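PDB 3ISM: CG4930 from Drosophila melanogaster, which inhibits endonuclease G by binding the enzyme, and is structurally captured here in the inhibited complex. Local coordinates for residues L136-S141 with L155-H160; K318-P323 with E341-A346. The protein carries 1 engineered substitution. All blocks are in the same frame, centred on the assembly; numbering follows the deposited sequence.

Contact 1 of 2, residues L136-S141 with L155-H160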
loop_
_atom_site.group_PDB
_atom_site.type_symbol
_atom_site.label_atom_id
_atom_site.label_comp_id
_atom_site.label_asym_id
_atom_site.label_seq_id
_atom_site.Cartn_x
_atom_site.Cartn_y
_atom_site.Cartn_z
ATOM N N LEU C 136 33.899 18.308 -10.134
ATOM C CA LEU C 136 34.335 17.379 -9.082
ATOM C C LEU C 136 34.733 18.053 -7.773
ATOM O O LEU C 136 35.466 17.483 -6.966
ATOM C CB LEU C 136 35.432 16.421 -9.576
ATOM C CG LEU C 136 35.063 15.597 -10.822
ATOM C CD1 LEU C 136 36.255 14.806 -11.344
ATOM C CD2 LEU C 136 33.835 14.684 -10.610
ATOM N N GLY C 137 34.216 19.254 -7.551
ATOM C CA GLY C 137 34.415 19.960 -6.294
ATOM C C GLY C 137 33.430 19.462 -5.250
ATOM O O GLY C 137 32.913 18.360 -5.371
ATOM N N PRO C 138 33.166 20.275 -4.212
ATOM C CA PRO C 138 32.305 19.827 -3.122
ATOM C C PRO C 138 30.942 19.287 -3.572
ATOM O O PRO C 138 30.336 19.789 -4.534
ATOM C CB PRO C 138 32.134 21.091 -2.270
ATOM C CG PRO C 138 33.387 21.870 -2.518
ATOM C CD PRO C 138 33.657 21.650 -3.991
ATOM N N CYS C 139 30.491 18.249 -2.881
ATOM C CA CYS C 139 29.157 17.733 -3.043
ATOM C C CYS C 139 28.180 18.798 -2.540
ATOM O O CYS C 139 28.488 19.515 -1.578
ATOM C CB CYS C 139 28.986 16.442 -2.231
ATOM S SG CYS C 139 30.359 15.229 -2.452
ATOM N N TRP C 140 27.030 18.895 -3.201
ATOM C CA TRP C 140 25.979 19.858 -2.846
ATOM C C TRP C 140 24.605 19.402 -3.359
ATOM O O TRP C 140 24.460 18.255 -3.772
ATOM C CB TRP C 140 26.321 21.276 -3.345
ATOM C CG TRP C 140 26.338 21.502 -4.829
ATOM C CD1 TRP C 140 27.170 20.917 -5.740
ATOM C CD2 TRP C 140 25.537 22.441 -5.567
ATOM N NE1 TRP C 140 26.921 21.416 -7.001
ATOM C CE2 TRP C 140 25.932 22.362 -6.918
ATOM C CE3 TRP C 140 24.514 23.336 -5.213
ATOM C CZ2 TRP C 140 25.330 23.134 -7.925
ATOM C CZ3 TRP C 140 23.919 24.094 -6.202
ATOM C CH2 TRP C 140 24.329 23.992 -7.545
ATOM N N SER C 141 23.603 20.283 -3.364
ATOM C CA SER C 141 22.248 19.822 -3.719
ATOM C C SER C 141 22.063 19.361 -5.175
ATOM O O SER C 141 21.072 18.711 -5.503
ATOM C CB SER C 141 21.167 20.834 -3.316
ATOM O OG SER C 141 21.321 22.049 -4.012
ATOM N N LEU C 155 30.170 27.664 -5.141
ATOM C CA LEU C 155 30.517 28.466 -6.302
ATOM C C LEU C 155 31.953 28.950 -6.228
ATOM O O LEU C 155 32.679 28.973 -7.228
ATOM C CB LEU C 155 29.609 29.690 -6.320
ATOM C CG LEU C 155 29.488 30.452 -7.634
ATOM C CD1 LEU C 155 28.309 29.884 -8.432
ATOM C CD2 LEU C 155 29.278 31.933 -7.349
ATOM N N GLU C 156 32.345 29.328 -5.016
ATOM C CA GLU C 156 33.618 29.962 -4.692
ATOM C C GLU C 156 34.803 29.013 -4.877
ATOM O O GLU C 156 35.928 29.434 -5.159
ATOM C CB GLU C 156 33.557 30.461 -3.235
ATOM C CG GLU C 156 32.377 31.416 -2.916
ATOM C CD GLU C 156 30.994 30.735 -2.791
ATOM O OE1 GLU C 156 30.890 29.485 -2.798
ATOM O OE2 GLU C 156 29.993 31.468 -2.687
ATOM N N PHE C 157 34.532 27.723 -4.671
ATOM C CA PHE C 157 35.540 26.683 -4.847
ATOM C C PHE C 157 36.180 26.800 -6.235
ATOM O O PHE C 157 37.389 26.647 -6.394
ATOM C CB PHE C 157 34.922 25.287 -4.682
ATOM C CG PHE C 157 35.849 24.143 -5.084
ATOM C CD1 PHE C 157 36.726 23.583 -4.164
ATOM C CD2 PHE C 157 35.824 23.627 -6.373
ATOM C CE1 PHE C 157 37.578 22.543 -4.533
ATOM C CE2 PHE C 157 36.683 22.600 -6.749
ATOM C CZ PHE C 157 37.552 22.054 -5.826
ATOM N N TYR C 158 35.337 27.087 -7.226
ATOM C CA TYR C 158 35.706 27.007 -8.627
ATOM C C TYR C 158 36.293 28.315 -9.178
ATOM O O TYR C 158 36.832 28.330 -10.281
ATOM C CB TYR C 158 34.466 26.623 -9.444
ATOM C CG TYR C 158 33.949 25.207 -9.213
ATOM C CD1 TYR C 158 32.891 24.960 -8.341
ATOM C CD2 TYR C 158 34.501 24.127 -9.895
ATOM C CE1 TYR C 158 32.407 23.653 -8.136
ATOM C CE2 TYR C 158 34.031 22.837 -9.710
ATOM C CZ TYR C 158 32.986 22.600 -8.834
ATOM O OH TYR C 158 32.545 21.307 -8.664
ATOM N N ALA C 159 36.172 29.404 -8.416
ATOM C CA ALA C 159 36.582 30.733 -8.876
ATOM C C ALA C 159 38.069 30.966 -8.706
ATOM O O ALA C 159 38.479 31.841 -7.945
ATOM C CB ALA C 159 35.799 31.826 -8.153
ATOM N N HIS C 160 38.870 30.191 -9.426
ATOM C CA HIS C 160 40.317 30.287 -9.354
ATOM C C HIS C 160 40.900 30.035 -10.729
ATOM O O HIS C 160 40.363 29.216 -11.488
ATOM C CB HIS C 160 40.873 29.276 -8.339
ATOM C CG HIS C 160 40.556 29.625 -6.918
ATOM N ND1 HIS C 160 39.420 29.174 -6.279
ATOM C CD2 HIS C 160 41.187 30.435 -6.035
ATOM C CE1 HIS C 160 39.379 29.669 -5.053
ATOM N NE2 HIS C 160 40.443 30.433 -4.877
HETATM O O HOH W 1 30.503 21.237 -6.950
#
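The phenol oxygen of Tyr158 is gripped by a backbone amide and a water at once. Gly137 N donates to Tyr158 OH over 2.9 Å, a moderately bent bond with an N-H...O angle of 142°. The water lies at the edge of the Tyr158 ring, in its plane, 2.7 Å from Tyr158 OH. The same water donates to Pro138 O at 2.8 Å, so that phenol and water together tie down two successive residues of 136-141. Phe157 works beside this polar pair. Its CG is anti to the backbone N (chi1 170°), which swings the ring against Gly137 and Pro138. Pro138 CD sits over one face, 3.7 Å from the Phe157 centroid and 19° off the normal, a CH-pi contact. Gly137 CA meets the same face farther along, at Phe157 CE2, 3.5 Å away. Both segments fall in the Ku C-terminal-domain-like region and lie in the long loop between helices 124-132 and 168-173, and the contact draws two parts of that loop together. Helices 81-102 and 104-120 pack against 136-141: Arg96 binds Gly137 O, and Tyr107 binds Leu136 O. The neighbouring rings brace each other as well, with Phe157 CD2 3.6 Å above the plane of Tyr158, over its centre. After them the chain bends through an inverse gamma turn centred on Ala159. His160 ND1 thereby reaches back to Phe157 O at 3.2 Å, approaching from above the carbonyl plane, and Arg115 gives the same oxygen a second donor.

Contact 2 of 2, residues K318-P323 with E341-A346; sequences KMELGP and EFYEKA
Phe342 leaves the backbone with CG anti to its N (chi1 167°), aiming the ring at Gly322 and Pro323. Phe342 CB already touches the proline, 3.8 Å from Pro323 CD. One bond farther, Phe342 CG comes closest to that methylene, 3.5 Å from Pro323 CD. Pro323 CD thus stands over the ring face, 22° off the normal, in a CH-pi contact, and Phe342 CD1 faces it too. Phe342 CD2 is shared, 3.6 Å from Pro323 CD and slightly farther from Gly322 CA; Phe342 CE2 belongs to the glycine, 3.4 Å from Gly322 CA. At the tip, Phe342 CZ is 3.9 Å from Gly322 CA. Phe297, edge-to-face, Trp312 and Met316 also pack on the ring. The Tyr343 ring turns a face to Phe342, whose CD2 lies over its centre, and carries its hydroxyl to the end of helix 309-317. That helix finishes in a Schellman motif with Glu320, at positive phi, as its C-prime residue. Tyr343 OH rests 3.5 Å from Glu320 CG, the aliphatic part of a side chain whose carboxylate forms a salt bridge with Arg327. Gly322 N donates to Tyr343 OH at 2.8 Å with a bent N-H...O angle of 132°. The phenol oxygen thus accepts from a buried amide, while the charge of Glu320 is probably balanced by Arg327, so the chemistry here pairs neutral hydrogen bonding with apolar contact.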
loop_
_atom_site.group_PDB
_atom_site.type_symbol
_atom_site.label_atom_id
_atom_site.label_comp_id
_atom_site.label_asym_id
_atom_site.label_seq_id
_atom_site.Cartn_x
_atom_site.Cartn_y
_atom_site.Cartn_z
ATOM N N LYS C 318 -33.645 -24.137 -22.089
ATOM C CA LYS C 318 -32.564 -23.884 -23.046
ATOM C C LYS C 318 -31.663 -22.716 -22.650
ATOM O O LYS C 318 -30.438 -22.821 -22.729
ATOM C CB LYS C 318 -33.130 -23.666 -24.454
ATOM C CG LYS C 318 -32.082 -23.365 -25.529
ATOM C CD LYS C 318 -32.637 -23.628 -26.937
ATOM C CE LYS C 318 -33.544 -22.501 -27.434
ATOM N NZ LYS C 318 -34.320 -22.900 -28.646
ATOM N N MET C 319 -32.271 -21.622 -22.196
ATOM C CA MET C 319 -31.513 -20.436 -21.803
ATOM C C MET C 319 -31.153 -20.391 -20.320
ATOM O O MET C 319 -30.697 -19.349 -19.820
ATOM C CB MET C 319 -32.259 -19.178 -22.209
ATOM C CG MET C 319 -32.608 -19.146 -23.674
ATOM S SD MET C 319 -33.780 -17.826 -23.979
ATOM C CE MET C 319 -33.476 -17.521 -25.731
ATOM N N GLU C 320 -31.359 -21.514 -19.627
ATOM C CA GLU C 320 -30.968 -21.677 -18.222
ATOM C C GLU C 320 -31.562 -20.577 -17.327
ATOM O O GLU C 320 -30.841 -19.859 -16.637
ATOM C CB GLU C 320 -29.438 -21.717 -18.117
ATOM C CG GLU C 320 -28.871 -22.401 -16.873
ATOM C CD GLU C 320 -27.352 -22.280 -16.790
ATOM O OE1 GLU C 320 -26.665 -22.618 -17.788
ATOM O OE2 GLU C 320 -26.850 -21.849 -15.719
ATOM N N LEU C 321 -32.885 -20.441 -17.350
ATOM C CA LEU C 321 -33.547 -19.360 -16.617
ATOM C C LEU C 321 -34.087 -19.807 -15.265
ATOM O O LEU C 321 -34.983 -19.182 -14.689
ATOM C CB LEU C 321 -34.625 -18.687 -17.477
ATOM C CG LEU C 321 -34.056 -18.034 -18.749
ATOM C CD1 LEU C 321 -35.135 -17.274 -19.513
ATOM C CD2 LEU C 321 -32.839 -17.125 -18.436
ATOM N N GLY C 322 -33.508 -20.887 -14.754
ATOM C CA GLY C 322 -33.868 -21.413 -13.449
ATOM C C GLY C 322 -33.229 -20.629 -12.329
ATOM O O GLY C 322 -32.762 -19.507 -12.548
ATOM N N PRO C 323 -33.221 -21.209 -11.117
ATOM C CA PRO C 323 -32.602 -20.608 -9.947
ATOM C C PRO C 323 -31.191 -20.109 -10.232
ATOM O O PRO C 323 -30.460 -20.722 -11.024
ATOM C CB PRO C 323 -32.571 -21.762 -8.940
ATOM C CG PRO C 323 -33.775 -22.573 -9.288
ATOM C CD PRO C 323 -33.840 -22.511 -10.797
ATOM N N GLU C 341 -32.780 -30.246 -10.244
ATOM C CA GLU C 341 -34.153 -30.695 -9.987
ATOM C C GLU C 341 -35.231 -29.770 -10.562
ATOM O O GLU C 341 -36.298 -30.241 -10.966
ATOM C CB GLU C 341 -34.395 -30.899 -8.474
ATOM C CG GLU C 341 -33.185 -31.405 -7.652
ATOM C CD GLU C 341 -32.163 -30.298 -7.321
ATOM O OE1 GLU C 341 -32.567 -29.138 -7.055
ATOM O OE2 GLU C 341 -30.945 -30.591 -7.325
ATOM N N PHE C 342 -34.951 -28.462 -10.582
ATOM C CA PHE C 342 -35.879 -27.456 -11.125
ATOM C C PHE C 342 -36.257 -27.730 -12.585
ATOM O O PHE C 342 -37.416 -27.570 -12.975
ATOM C CB PHE C 342 -35.290 -26.037 -10.999
ATOM C CG PHE C 342 -36.036 -24.992 -11.801
ATOM C CD1 PHE C 342 -37.152 -24.364 -11.273
ATOM C CD2 PHE C 342 -35.622 -24.650 -13.087
ATOM C CE1 PHE C 342 -37.845 -23.417 -12.004
ATOM C CE2 PHE C 342 -36.312 -23.711 -13.825
ATOM C CZ PHE C 342 -37.430 -23.088 -13.277
ATOM N N TYR C 343 -35.267 -28.133 -13.378
ATOM C CA TYR C 343 -35.444 -28.345 -14.809
ATOM C C TYR C 343 -36.015 -29.721 -15.129
ATOM O O TYR C 343 -36.517 -29.938 -16.231
ATOM C CB TYR C 343 -34.111 -28.178 -15.543
ATOM C CG TYR C 343 -33.493 -26.815 -15.399
ATOM C CD1 TYR C 343 -32.576 -26.553 -14.385
ATOM C CD2 TYR C 343 -33.829 -25.781 -16.270
ATOM C CE1 TYR C 343 -32.008 -25.310 -14.243
ATOM C CE2 TYR C 343 -33.270 -24.516 -16.127
ATOM C CZ TYR C 343 -32.355 -24.292 -15.112
ATOM O OH TYR C 343 -31.771 -23.052 -14.958
ATOM N N GLU C 344 -35.929 -30.643 -14.173
ATOM C CA GLU C 344 -36.359 -32.029 -14.387
ATOM C C GLU C 344 -37.887 -32.197 -14.369
ATOM O O GLU C 344 -38.443 -32.907 -13.525
ATOM C CB GLU C 344 -35.664 -32.975 -13.394
ATOM C CG GLU C 344 -34.228 -33.343 -13.796
ATOM C CD GLU C 344 -33.382 -33.837 -12.634
ATOM O OE1 GLU C 344 -33.925 -34.514 -11.740
ATOM O OE2 GLU C 344 -32.164 -33.545 -12.612
ATOM N N LYS C 345 -38.545 -31.525 -15.316
ATOM C CA LYS C 345 -39.995 -31.569 -15.497
ATOM C C LYS C 345 -40.340 -31.576 -16.989
ATOM O O LYS C 345 -39.572 -31.068 -17.809
ATOM C CB LYS C 345 -40.673 -30.382 -14.798
ATOM C CG LYS C 345 -40.636 -30.463 -13.283
ATOM C CD LYS C 345 -41.943 -30.029 -12.655
ATOM C CE LYS C 345 -41.985 -30.399 -11.181
ATOM N NZ LYS C 345 -41.688 -31.846 -10.959
ATOM N N ALA C 346 -41.494 -32.159 -17.318
ATOM C CA ALA C 346 -41.947 -32.386 -18.704
ATOM C C ALA C 346 -40.935 -33.152 -19.569
ATOM O O ALA C 346 -40.856 -32.944 -20.783
ATOM C CB ALA C 346 -42.377 -31.069 -19.374
#

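How the contacts relate
Contacts 1 and 2 occupy opposite sides of the chain's centre, their own centres 84 Å apart, and follow each other in sequence. Both are buried and join equivalent elements: a Gly-Pro pair after a helix, met by a Phe-Tyr pair in or near a short helical turn. This correspondence is consistent with an internal duplication. Contact 2 buries more surface, 229 against 181 Å², partly because Glu320 packs on the tyrosine tip and Tyr343 is more fully covered than Tyr158. In contact 1 the phenol also binds a water tied to Pro138 O; in contact 2 Glu320 CG lies beside the hydroxyl. Arg96 serves the glycine carbonyl in contact 1, Lys281 in contact 2. Only contact 1 reaches another chain, through Ser141 O and Arg134 of the CG8862 chain.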